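Local coordinates for protein peroxiredoxin HYR1 (Saccharomyces cerevisiae, PDB 3CMI) that reduces hydroperoxides at the expense of thioredoxin and senses hydroperoxide stress, which it relays by oxidising the transcription activator YAP1, at residues Lys51-Leu56 / Phe65-Phe70; Ala55-Tyr60 / Gly95-Ile100; Ile104-Gly109 / Pro113-Leu118; Glu136-Asp141 / Tyr147-Ser152. All blocks are in the same frame, centred on the assembly; numbering follows the deposited sequence.

The four contacts illustrate how a thioredoxin-like fold is built up round one sheet. Contacts 1 and 2 share helix 47-60 and have centres 4 Å apart: contact 1 sets the helix against strand 65-72, and contact 2 sets the last turns of the helix against the loop 95-100, E54 OE1 and T97 OG1 lying 2.6 Å apart where the two meet. Contact 3, its centre about 20 Å from that of contact 1, touches it through F70, whose CD1 is 3.7 Å from Y115 CE2. Contact 4 forms the hairpin edge of the sheet and meets contact 3 where F138 packs on L118 and Y115. All four lie away from the active-site C44.

Contact 1: Lys51-Leu56 / Phe65-Phe70; sequences KELEAL and FTIIGF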
# COMPACT_ATOMS: atom_id res chain seq x y z
N LYS A 51 -9.63 -10.08 4.41
CA LYS A 51 -9.20 -11.29 5.10
C LYS A 51 -7.81 -11.73 4.63
O LYS A 51 -6.96 -12.09 5.46
CB LYS A 51 -10.22 -12.42 4.92
CG LYS A 51 -11.43 -12.32 5.83
CD LYS A 51 -12.16 -13.65 5.92
CE LYS A 51 -13.41 -13.54 6.78
NZ LYS A 51 -14.03 -14.86 7.06
N GLU A 52 -7.58 -11.71 3.32
CA GLU A 52 -6.29 -12.08 2.74
C GLU A 52 -5.16 -11.13 3.16
O GLU A 52 -4.05 -11.57 3.45
CB GLU A 52 -6.36 -12.21 1.22
CG GLU A 52 -6.97 -13.52 0.72
CD GLU A 52 -6.47 -13.94 -0.66
OE1 GLU A 52 -7.29 -14.43 -1.47
OE2 GLU A 52 -5.26 -13.79 -0.95
N LEU A 53 -5.46 -9.83 3.19
CA LEU A 53 -4.50 -8.82 3.63
C LEU A 53 -4.13 -9.00 5.09
O LEU A 53 -2.96 -8.96 5.45
CB LEU A 53 -5.04 -7.41 3.39
CG LEU A 53 -5.14 -6.93 1.94
CD1 LEU A 53 -6.05 -5.72 1.86
CD2 LEU A 53 -3.76 -6.63 1.35
N GLU A 54 -5.15 -9.20 5.93
CA GLU A 54 -4.98 -9.43 7.36
C GLU A 54 -4.13 -10.67 7.63
O GLU A 54 -3.28 -10.67 8.53
CB GLU A 54 -6.34 -9.51 8.06
CG GLU A 54 -6.29 -9.68 9.59
CD GLU A 54 -5.65 -8.50 10.33
OE1 GLU A 54 -5.42 -8.64 11.54
OE2 GLU A 54 -5.38 -7.44 9.71
N ALA A 55 -4.36 -11.73 6.84
CA ALA A 55 -3.58 -12.96 6.95
C ALA A 55 -2.11 -12.71 6.63
O ALA A 55 -1.23 -13.22 7.32
CB ALA A 55 -4.17 -14.06 6.05
N LEU A 56 -1.85 -11.93 5.58
CA LEU A 56 -0.49 -11.54 5.21
C LEU A 56 0.18 -10.78 6.35
O LEU A 56 1.31 -11.08 6.73
CB LEU A 56 -0.53 -10.67 3.95
CG LEU A 56 0.73 -10.50 3.11
CD1 LEU A 56 1.11 -11.81 2.41
CD2 LEU A 56 0.52 -9.39 2.08
N PHE A 65 7.46 -6.22 8.67
CA PHE A 65 6.56 -6.04 7.54
C PHE A 65 5.30 -5.36 8.02
O PHE A 65 4.83 -5.61 9.13
CB PHE A 65 6.19 -7.40 6.93
CG PHE A 65 5.10 -7.32 5.88
CD1 PHE A 65 5.40 -6.93 4.57
CD2 PHE A 65 3.78 -7.64 6.20
CE1 PHE A 65 4.40 -6.85 3.59
CE2 PHE A 65 2.78 -7.57 5.23
CZ PHE A 65 3.09 -7.17 3.93
N THR A 66 4.76 -4.48 7.19
CA THR A 66 3.48 -3.86 7.50
C THR A 66 2.67 -3.58 6.23
O THR A 66 3.20 -3.66 5.12
CB THR A 66 3.65 -2.57 8.35
OG1 THR A 66 2.39 -2.24 8.95
CG2 THR A 66 4.15 -1.40 7.50
N ILE A 67 1.38 -3.29 6.43
CA ILE A 67 0.49 -2.90 5.34
C ILE A 67 -0.15 -1.56 5.68
O ILE A 67 -0.71 -1.39 6.77
CB ILE A 67 -0.64 -3.94 5.10
CG1 ILE A 67 -0.04 -5.33 4.82
CG2 ILE A 67 -1.53 -3.51 3.92
CD1 ILE A 67 -1.05 -6.44 4.80
N ILE A 68 -0.05 -0.61 4.76
CA ILE A 68 -0.74 0.67 4.93
C ILE A 68 -1.93 0.68 3.97
O ILE A 68 -1.76 0.61 2.75
CB ILE A 68 0.20 1.90 4.68
CG1 ILE A 68 1.57 1.71 5.37
CG2 ILE A 68 -0.47 3.21 5.11
CD1 ILE A 68 1.53 1.52 6.91
N GLY A 69 -3.14 0.71 4.54
CA GLY A 69 -4.36 0.70 3.75
C GLY A 69 -4.93 2.09 3.56
O GLY A 69 -5.16 2.80 4.53
N PHE A 70 -5.16 2.48 2.30
CA PHE A 70 -5.74 3.78 1.99
C PHE A 70 -7.18 3.62 1.47
O PHE A 70 -7.38 3.18 0.33
CB PHE A 70 -4.90 4.52 0.94
CG PHE A 70 -3.61 5.09 1.47
CD1 PHE A 70 -2.44 4.33 1.49
CD2 PHE A 70 -3.56 6.41 1.93
CE1 PHE A 70 -1.25 4.87 1.96
CE2 PHE A 70 -2.37 6.96 2.41
CZ PHE A 70 -1.21 6.19 2.42
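I67 reaches from strand 65-70 to the helical segment 51-56 with the end of its longer branch, and this one methyl group meets both L53 and L56. CD1 of I67 lies 3.2 Å from the backbone oxygen L53 O, so the methyl rests against a helix carbonyl as well as against side chains. Its apolar neighbours are farther off, at looser packing distance: L53 CB and L56 CD2 are each 4.3 Å from I67 CD1. The branch extends away from the strand because CG1 stands anti to the carbonyl carbon and the next torsion is close to straight (chi2 171°), which carries CD1 to the helix surface.

One turn along, L56 works through its CD2 branch. That methyl approaches the ring of F65 obliquely and comes within 3.9 Å of F65 CZ, the two side chains crossing at about a right angle. L56 CG stays 4.2 Å from both CE2 and CZ of F65, so the isobutyl group touches the far end of the ring. L53 also packs on L36 of strand 34-41, while F65 and L56 both continue onto I163 of helix 160-167. The contact is entirely apolar and buried, apart from the carbonyl met by I67.

The axes of these segments approach to 9.2 Å, their N-to-C directions 150° apart, so strand and helix run roughly antiparallel. This is how the returning strand of a beta-alpha-beta unit lies beneath its helix: strand 34-41, helix 47-60 and strand 65-72 form the crossover characteristic of the thioredoxin-like fold.

Contact 2: Ala55-Tyr60 / Gly95-Ile100; sequences ALYKRY and GVTFPI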
# COMPACT_ATOMS: atom_id res chain seq x y z
N ALA A 55 -4.36 -11.73 6.84
CA ALA A 55 -3.58 -12.96 6.95
C ALA A 55 -2.11 -12.71 6.63
O ALA A 55 -1.23 -13.22 7.32
CB ALA A 55 -4.17 -14.06 6.05
N LEU A 56 -1.85 -11.93 5.58
CA LEU A 56 -0.49 -11.54 5.21
C LEU A 56 0.18 -10.78 6.35
O LEU A 56 1.31 -11.08 6.73
CB LEU A 56 -0.53 -10.67 3.95
CG LEU A 56 0.73 -10.50 3.11
CD1 LEU A 56 1.11 -11.81 2.41
CD2 LEU A 56 0.52 -9.39 2.08
N TYR A 57 -0.55 -9.81 6.90
CA TYR A 57 -0.06 -8.98 7.99
C TYR A 57 0.25 -9.81 9.23
O TYR A 57 1.33 -9.70 9.80
CB TYR A 57 -1.06 -7.87 8.31
CG TYR A 57 -0.65 -6.94 9.43
CD1 TYR A 57 0.49 -6.13 9.31
CD2 TYR A 57 -1.41 -6.83 10.60
CE1 TYR A 57 0.86 -5.26 10.33
CE2 TYR A 57 -1.04 -5.97 11.62
CZ TYR A 57 0.09 -5.19 11.49
OH TYR A 57 0.45 -4.33 12.50
N LYS A 58 -0.71 -10.63 9.66
CA LYS A 58 -0.52 -11.51 10.81
C LYS A 58 0.70 -12.41 10.62
O LYS A 58 1.50 -12.59 11.54
CB LYS A 58 -1.77 -12.38 11.03
CG LYS A 58 -2.98 -11.61 11.53
CD LYS A 58 -4.05 -12.57 12.03
CE LYS A 58 -5.27 -11.82 12.56
NZ LYS A 58 -4.94 -10.93 13.72
N ARG A 59 0.86 -12.95 9.42
CA ARG A 59 1.94 -13.89 9.14
C ARG A 59 3.34 -13.27 9.28
O ARG A 59 4.23 -13.86 9.91
CB ARG A 59 1.75 -14.52 7.76
CG ARG A 59 2.96 -15.30 7.31
CD ARG A 59 2.62 -16.42 6.37
NE ARG A 59 3.52 -17.51 6.72
CZ ARG A 59 3.15 -18.67 7.24
NH1 ARG A 59 1.87 -18.96 7.44
NH2 ARG A 59 4.08 -19.55 7.53
N TYR A 60 3.50 -12.07 8.73
CA TYR A 60 4.82 -11.47 8.52
C TYR A 60 5.15 -10.26 9.38
O TYR A 60 6.30 -9.81 9.39
CB TYR A 60 4.98 -11.09 7.05
CG TYR A 60 5.04 -12.28 6.11
CD1 TYR A 60 6.07 -13.22 6.20
CD2 TYR A 60 4.06 -12.46 5.13
CE1 TYR A 60 6.13 -14.30 5.34
CE2 TYR A 60 4.11 -13.56 4.26
CZ TYR A 60 5.15 -14.46 4.37
OH TYR A 60 5.20 -15.54 3.53
N GLY A 95 -12.11 -4.20 9.88
CA GLY A 95 -11.91 -5.46 10.60
C GLY A 95 -10.49 -6.00 10.51
O GLY A 95 -10.26 -7.19 10.73
N VAL A 96 -9.55 -5.12 10.19
CA VAL A 96 -8.14 -5.47 10.07
C VAL A 96 -7.35 -4.85 11.22
O VAL A 96 -7.88 -4.02 11.97
CB VAL A 96 -7.56 -5.02 8.70
CG1 VAL A 96 -8.29 -5.70 7.55
CG2 VAL A 96 -7.61 -3.50 8.55
N THR A 97 -6.09 -5.25 11.38
CA THR A 97 -5.26 -4.73 12.48
C THR A 97 -4.03 -3.94 12.02
O THR A 97 -3.25 -3.46 12.84
CB THR A 97 -4.80 -5.84 13.45
OG1 THR A 97 -4.03 -6.81 12.74
CG2 THR A 97 -6.00 -6.52 14.13
N PHE A 98 -3.86 -3.80 10.71
CA PHE A 98 -2.76 -3.01 10.17
C PHE A 98 -3.20 -1.56 9.97
O PHE A 98 -4.40 -1.29 9.93
CB PHE A 98 -2.22 -3.63 8.87
CG PHE A 98 -3.26 -3.86 7.81
CD1 PHE A 98 -3.67 -2.81 6.97
CD2 PHE A 98 -3.81 -5.12 7.61
CE1 PHE A 98 -4.62 -3.03 5.97
CE2 PHE A 98 -4.76 -5.34 6.62
CZ PHE A 98 -5.17 -4.29 5.80
N PRO A 99 -2.24 -0.62 9.86
CA PRO A 99 -2.61 0.80 9.77
C PRO A 99 -3.55 1.15 8.61
O PRO A 99 -3.26 0.86 7.45
CB PRO A 99 -1.26 1.51 9.60
CG PRO A 99 -0.28 0.58 10.22
CD PRO A 99 -0.77 -0.79 9.85
N ILE A 100 -4.68 1.77 8.96
CA ILE A 100 -5.64 2.32 8.01
C ILE A 100 -5.58 3.84 8.09
O ILE A 100 -5.53 4.41 9.17
CB ILE A 100 -7.08 1.80 8.28
CG1 ILE A 100 -7.16 0.26 8.14
CG2 ILE A 100 -8.13 2.51 7.41
CD1 ILE A 100 -6.97 -0.28 6.71
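T97 and F98, consecutive in the loop 95-100, take the ring of Y57 from two directions, one at its edge and the other over a face. Before them V96 packs within the loop, its CG2 over one face of the F98 ring.

At T97 the hydroxyl comes to the rim of the tyrosine: OG1 lies near the plane of the Y57 ring, 3.3 Å from its CE2. The polar partner of this hydroxyl is E54, one turn earlier on the helix, whose OE1 is hydrogen-bonded to T97 OG1 and forms a salt bridge with K58. Thus K58 NZ, 4.3 Å from T97 OG1, belongs to the same small polar group at the border of the contact.

F98 follows with its CB poised above the Y57 ring, 3.5 Å from the ring centroid and only 3° off the normal, a CH-pi contact close to the ideal. CG of F98 is folded between its own backbone N and carbonyl carbon (chi1 55°), which turns an edge of the phenyl ring toward the face of Y57. The planes stand at 73°, with centroids 5.7 Å apart.

P99 returns the loop to the edge of strand 65-72, where its backbone O is hydrogen-bonded to G69 N. A T-shaped aromatic pair here joins helix 47-60 to the loop between strand 65-72 and helix 113-121, on the outer layer of the thioredoxin-like fold.

Contact 3: Ile104-Gly109 / Pro113-Leu118; sequences IDVNGG and PVYKFL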
# COMPACT_ATOMS: atom_id res chain seq x y z
N ILE A 104 -8.76 9.05 0.95
CA ILE A 104 -8.08 9.91 -0.02
C ILE A 104 -8.61 9.67 -1.42
O ILE A 104 -9.34 8.70 -1.66
CB ILE A 104 -6.54 9.65 -0.06
CG1 ILE A 104 -6.24 8.17 -0.37
CG2 ILE A 104 -5.86 10.12 1.23
CD1 ILE A 104 -4.92 7.93 -1.09
N ASP A 105 -8.23 10.55 -2.34
CA ASP A 105 -8.26 10.25 -3.77
C ASP A 105 -6.90 9.70 -4.15
O ASP A 105 -5.86 10.26 -3.78
CB ASP A 105 -8.56 11.50 -4.60
CG ASP A 105 -10.00 11.98 -4.46
OD1 ASP A 105 -10.31 13.06 -5.01
OD2 ASP A 105 -10.82 11.29 -3.82
N VAL A 106 -6.90 8.61 -4.91
CA VAL A 106 -5.68 8.02 -5.43
C VAL A 106 -5.37 8.58 -6.82
O VAL A 106 -4.21 8.57 -7.27
CB VAL A 106 -5.74 6.46 -5.46
CG1 VAL A 106 -5.88 5.91 -4.04
CG2 VAL A 106 -6.88 5.96 -6.34
N ASN A 107 -6.41 9.06 -7.50
CA ASN A 107 -6.30 9.62 -8.84
C ASN A 107 -6.87 11.04 -8.91
O ASN A 107 -7.64 11.44 -8.05
CB ASN A 107 -7.06 8.76 -9.86
CG ASN A 107 -6.55 7.33 -9.94
OD1 ASN A 107 -7.32 6.41 -10.21
ND2 ASN A 107 -5.25 7.14 -9.72
N GLY A 108 -6.49 11.77 -9.96
CA GLY A 108 -7.07 13.07 -10.28
C GLY A 108 -6.34 14.26 -9.69
O GLY A 108 -5.23 14.12 -9.16
N GLY A 109 -6.96 15.43 -9.78
CA GLY A 109 -6.38 16.69 -9.31
C GLY A 109 -6.17 16.79 -7.81
O GLY A 109 -5.41 17.64 -7.35
N PRO A 113 -0.30 12.92 -2.16
CA PRO A 113 1.15 12.84 -2.36
C PRO A 113 1.76 11.44 -2.29
O PRO A 113 2.74 11.18 -2.98
CB PRO A 113 1.70 13.72 -1.23
CG PRO A 113 0.65 14.77 -1.07
CD PRO A 113 -0.66 14.03 -1.25
N VAL A 114 1.20 10.55 -1.48
CA VAL A 114 1.69 9.17 -1.39
C VAL A 114 1.53 8.47 -2.74
O VAL A 114 2.43 7.77 -3.20
CB VAL A 114 0.98 8.35 -0.28
CG1 VAL A 114 1.28 6.84 -0.40
CG2 VAL A 114 1.36 8.87 1.11
N TYR A 115 0.38 8.70 -3.37
CA TYR A 115 0.08 8.07 -4.64
C TYR A 115 0.76 8.76 -5.82
O TYR A 115 1.10 8.11 -6.81
CB TYR A 115 -1.43 7.87 -4.82
CG TYR A 115 -1.85 6.59 -4.14
CD1 TYR A 115 -2.05 5.42 -4.87
CD2 TYR A 115 -1.99 6.52 -2.75
CE1 TYR A 115 -2.40 4.23 -4.24
CE2 TYR A 115 -2.34 5.33 -2.11
CZ TYR A 115 -2.55 4.19 -2.86
OH TYR A 115 -2.90 3.01 -2.24
N LYS A 116 0.99 10.07 -5.69
CA LYS A 116 1.83 10.78 -6.65
C LYS A 116 3.22 10.15 -6.68
O LYS A 116 3.73 9.81 -7.75
CB LYS A 116 1.92 12.27 -6.30
CG LYS A 116 2.54 13.12 -7.41
CD LYS A 116 2.68 14.58 -6.98
CE LYS A 116 3.31 15.42 -8.07
NZ LYS A 116 3.34 16.88 -7.71
N PHE A 117 3.82 9.97 -5.50
CA PHE A 117 5.15 9.37 -5.39
C PHE A 117 5.20 7.93 -5.91
O PHE A 117 6.11 7.58 -6.66
CB PHE A 117 5.68 9.43 -3.95
CG PHE A 117 6.89 8.56 -3.73
CD1 PHE A 117 8.15 8.96 -4.18
CD2 PHE A 117 6.77 7.33 -3.10
CE1 PHE A 117 9.27 8.16 -3.99
CE2 PHE A 117 7.88 6.51 -2.91
CZ PHE A 117 9.13 6.93 -3.35
N LEU A 118 4.25 7.11 -5.49
CA LEU A 118 4.23 5.70 -5.89
C LEU A 118 4.17 5.54 -7.40
O LEU A 118 4.97 4.80 -7.98
CB LEU A 118 3.10 4.93 -5.20
CG LEU A 118 3.27 4.70 -3.68
CD1 LEU A 118 2.02 4.06 -3.07
CD2 LEU A 118 4.51 3.85 -3.37
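Y115 turns one face of its ring to V106, while I104 meets the ring obliquely, and its atoms can be followed outward one by one. CB, at the root, is 3.8 Å from the backbone oxygen V106 O. At CG the packing becomes apolar, with V106 CB and CG1 both about 4.1 Å away. From there V106 CG1 lies near every ring atom, 3.9 Å from Y115 CE1 for example. CD2 and CE2 have I104 as an added neighbour, its CD1 stopping 3.7 Å from Y115 CD2. At CZ the nearest neighbour in the loop is again V106 CG1. OH, the tip, extends past that methyl, with no atom of 104-109 within 4.2 Å.

These pairs describe one geometry. The CG1 methyl of V106 sits over the centre of one ring face, 3.8 Å from the centroid and 6° off the normal, a nearly vertical CH-pi contact. The side chains of V106 and Y115 run side by side, while I104 comes across at about a right angle. I104 reaches the ring from a folded first torsion (chi1 57°) followed by a near-extended second (chi2 151°).

V106 N is hydrogen-bonded to OE1 of Q74. The contact joins the first turn of helix 113-121 to the preceding loop, and Y115, edge-to-face with F70 and touching I37 and N39, packs this helix against the sheet of the thioredoxin-like fold.

Contact 4: Glu136-Asp141 / Tyr147-Ser152; sequences EKFLVD and YERYSS
E136 OE1 accepts two hydrogen bonds from R149, one from NE at 2.8 Å and one from NH2 at 2.7 Å. The guanidinium presents itself side-on, with the oxygen 5° out of its plane, and both donors converge on this single oxygen in a salt bridge. The salt bridge lies at the open end of an antiparallel beta hairpin, strands 137-140 and 146-150, whose second strand is outermost in the sheet. The other carboxylate oxygen, OE2, is held by K132 N and by a water that it shares with S152 N, so both ends of the group are tied down. R149 NH2 and NH1 are in turn hydrogen-bonded to the backbone carbonyls R129 O and K122 O, which would fix the rotation of the guanidinium.

R149 gets there by an extended chain, CG anti to the backbone N and straight on to NE, and on the way its methylenes lie over a face of F138. R149 CG comes within 3.6 Å of F138 CE2, and the ring and guanidinium planes are turned 37° apart; these two residues form the non-hydrogen-bonded pair.

Either side of it the backbones are hydrogen-bonded: K137 and Y150 exchange two hydrogen bonds, the shorter from Y150 N to K137 O at 2.7 Å, and L139 N donates to E148 O. Opposite L139 the second strand has two residues, Y147 and E148, in a classic beta bulge, with Y147 N hydrogen-bonded to L139 O. On the face opposite F138, L139 CB lies at the edge of the Y150 ring, 4.0 Å from its CE1.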
# COMPACT_ATOMS: atom_id res chain seq x y z
N GLU A 136 -5.36 -2.22 -5.57
CA GLU A 136 -4.07 -2.20 -6.24
C GLU A 136 -2.98 -2.10 -5.16
O GLU A 136 -3.20 -1.49 -4.10
CB GLU A 136 -3.99 -1.03 -7.23
CG GLU A 136 -3.14 -1.32 -8.44
CD GLU A 136 -3.42 -0.40 -9.62
OE1 GLU A 136 -2.50 0.32 -10.03
OE2 GLU A 136 -4.55 -0.39 -10.16
N LYS A 137 -1.82 -2.70 -5.42
CA LYS A 137 -0.79 -2.91 -4.40
C LYS A 137 0.60 -2.50 -4.86
O LYS A 137 1.01 -2.78 -6.00
CB LYS A 137 -0.76 -4.39 -3.99
CG LYS A 137 -2.09 -4.97 -3.52
CD LYS A 137 -2.18 -6.44 -3.86
CE LYS A 137 -3.58 -7.00 -3.58
NZ LYS A 137 -4.46 -6.96 -4.78
N PHE A 138 1.33 -1.82 -3.97
CA PHE A 138 2.72 -1.45 -4.20
C PHE A 138 3.56 -2.04 -3.08
O PHE A 138 3.24 -1.88 -1.90
CB PHE A 138 2.90 0.07 -4.17
CG PHE A 138 2.20 0.82 -5.27
CD1 PHE A 138 0.84 1.10 -5.20
CD2 PHE A 138 2.92 1.30 -6.36
CE1 PHE A 138 0.20 1.82 -6.21
CE2 PHE A 138 2.29 2.02 -7.37
CZ PHE A 138 0.93 2.28 -7.30
N LEU A 139 4.64 -2.73 -3.45
CA LEU A 139 5.54 -3.31 -2.48
C LEU A 139 6.80 -2.44 -2.38
O LEU A 139 7.42 -2.12 -3.40
CB LEU A 139 5.88 -4.74 -2.89
CG LEU A 139 6.27 -5.82 -1.88
CD1 LEU A 139 5.38 -5.85 -0.63
CD2 LEU A 139 6.27 -7.17 -2.58
N VAL A 140 7.15 -2.06 -1.16
CA VAL A 140 8.28 -1.16 -0.90
C VAL A 140 9.43 -1.84 -0.13
O VAL A 140 9.21 -2.60 0.82
CB VAL A 140 7.81 0.13 -0.16
CG1 VAL A 140 8.98 1.07 0.12
CG2 VAL A 140 6.74 0.86 -0.98
N ASP A 141 10.64 -1.56 -0.60
CA ASP A 141 11.94 -1.97 -0.03
C ASP A 141 12.10 -1.69 1.47
O ASP A 141 11.38 -0.87 2.04
CB ASP A 141 13.01 -1.12 -0.75
CG ASP A 141 14.27 -1.87 -1.06
OD1 ASP A 141 14.99 -2.25 -0.11
OD2 ASP A 141 14.56 -2.05 -2.26
N TYR A 147 9.55 -1.60 -5.12
CA TYR A 147 10.00 -2.82 -5.80
C TYR A 147 9.12 -3.15 -7.00
O TYR A 147 9.63 -3.46 -8.08
CB TYR A 147 10.03 -4.00 -4.82
CG TYR A 147 10.48 -5.30 -5.45
CD1 TYR A 147 9.56 -6.29 -5.80
CD2 TYR A 147 11.84 -5.54 -5.70
CE1 TYR A 147 9.97 -7.48 -6.38
CE2 TYR A 147 12.26 -6.74 -6.29
CZ TYR A 147 11.32 -7.71 -6.62
OH TYR A 147 11.72 -8.89 -7.20
N GLU A 148 7.80 -3.10 -6.81
CA GLU A 148 6.85 -3.46 -7.85
C GLU A 148 5.42 -3.04 -7.52
O GLU A 148 5.03 -2.94 -6.35
CB GLU A 148 6.91 -4.98 -8.13
CG GLU A 148 6.16 -5.46 -9.38
CD GLU A 148 6.56 -4.71 -10.65
OE1 GLU A 148 7.39 -5.26 -11.40
OE2 GLU A 148 6.05 -3.59 -10.89
N ARG A 149 4.66 -2.80 -8.58
CA ARG A 149 3.23 -2.50 -8.53
C ARG A 149 2.44 -3.70 -9.05
O ARG A 149 2.78 -4.27 -10.10
CB ARG A 149 2.97 -1.25 -9.37
CG ARG A 149 1.54 -0.77 -9.44
CD ARG A 149 1.47 0.39 -10.44
NE ARG A 149 0.13 0.92 -10.62
CZ ARG A 149 -0.14 2.11 -11.15
NH1 ARG A 149 0.85 2.91 -11.53
NH2 ARG A 149 -1.39 2.50 -11.28
N TYR A 150 1.39 -4.08 -8.33
CA TYR A 150 0.58 -5.24 -8.69
C TYR A 150 -0.87 -4.84 -8.88
O TYR A 150 -1.37 -3.96 -8.18
CB TYR A 150 0.68 -6.31 -7.60
CG TYR A 150 2.10 -6.74 -7.30
CD1 TYR A 150 2.83 -6.11 -6.29
CD2 TYR A 150 2.71 -7.76 -8.02
CE1 TYR A 150 4.14 -6.49 -6.01
CE2 TYR A 150 4.01 -8.15 -7.75
CZ TYR A 150 4.72 -7.51 -6.75
OH TYR A 150 6.01 -7.89 -6.47
N SER A 151 -1.55 -5.50 -9.81
CA SER A 151 -2.94 -5.17 -10.11
C SER A 151 -3.89 -5.60 -8.99
O SER A 151 -3.54 -6.38 -8.11
CB SER A 151 -3.36 -5.81 -11.44
OG SER A 151 -3.38 -7.22 -11.32
N SER A 152 -5.12 -5.08 -9.06
CA SER A 152 -6.18 -5.42 -8.10
C SER A 152 -6.54 -6.90 -8.06
O SER A 152 -7.04 -7.39 -7.03
CB SER A 152 -7.44 -4.59 -8.39
OG SER A 152 -7.61 -4.36 -9.78
O HOH W 1 -5.45 -3.05 -11.12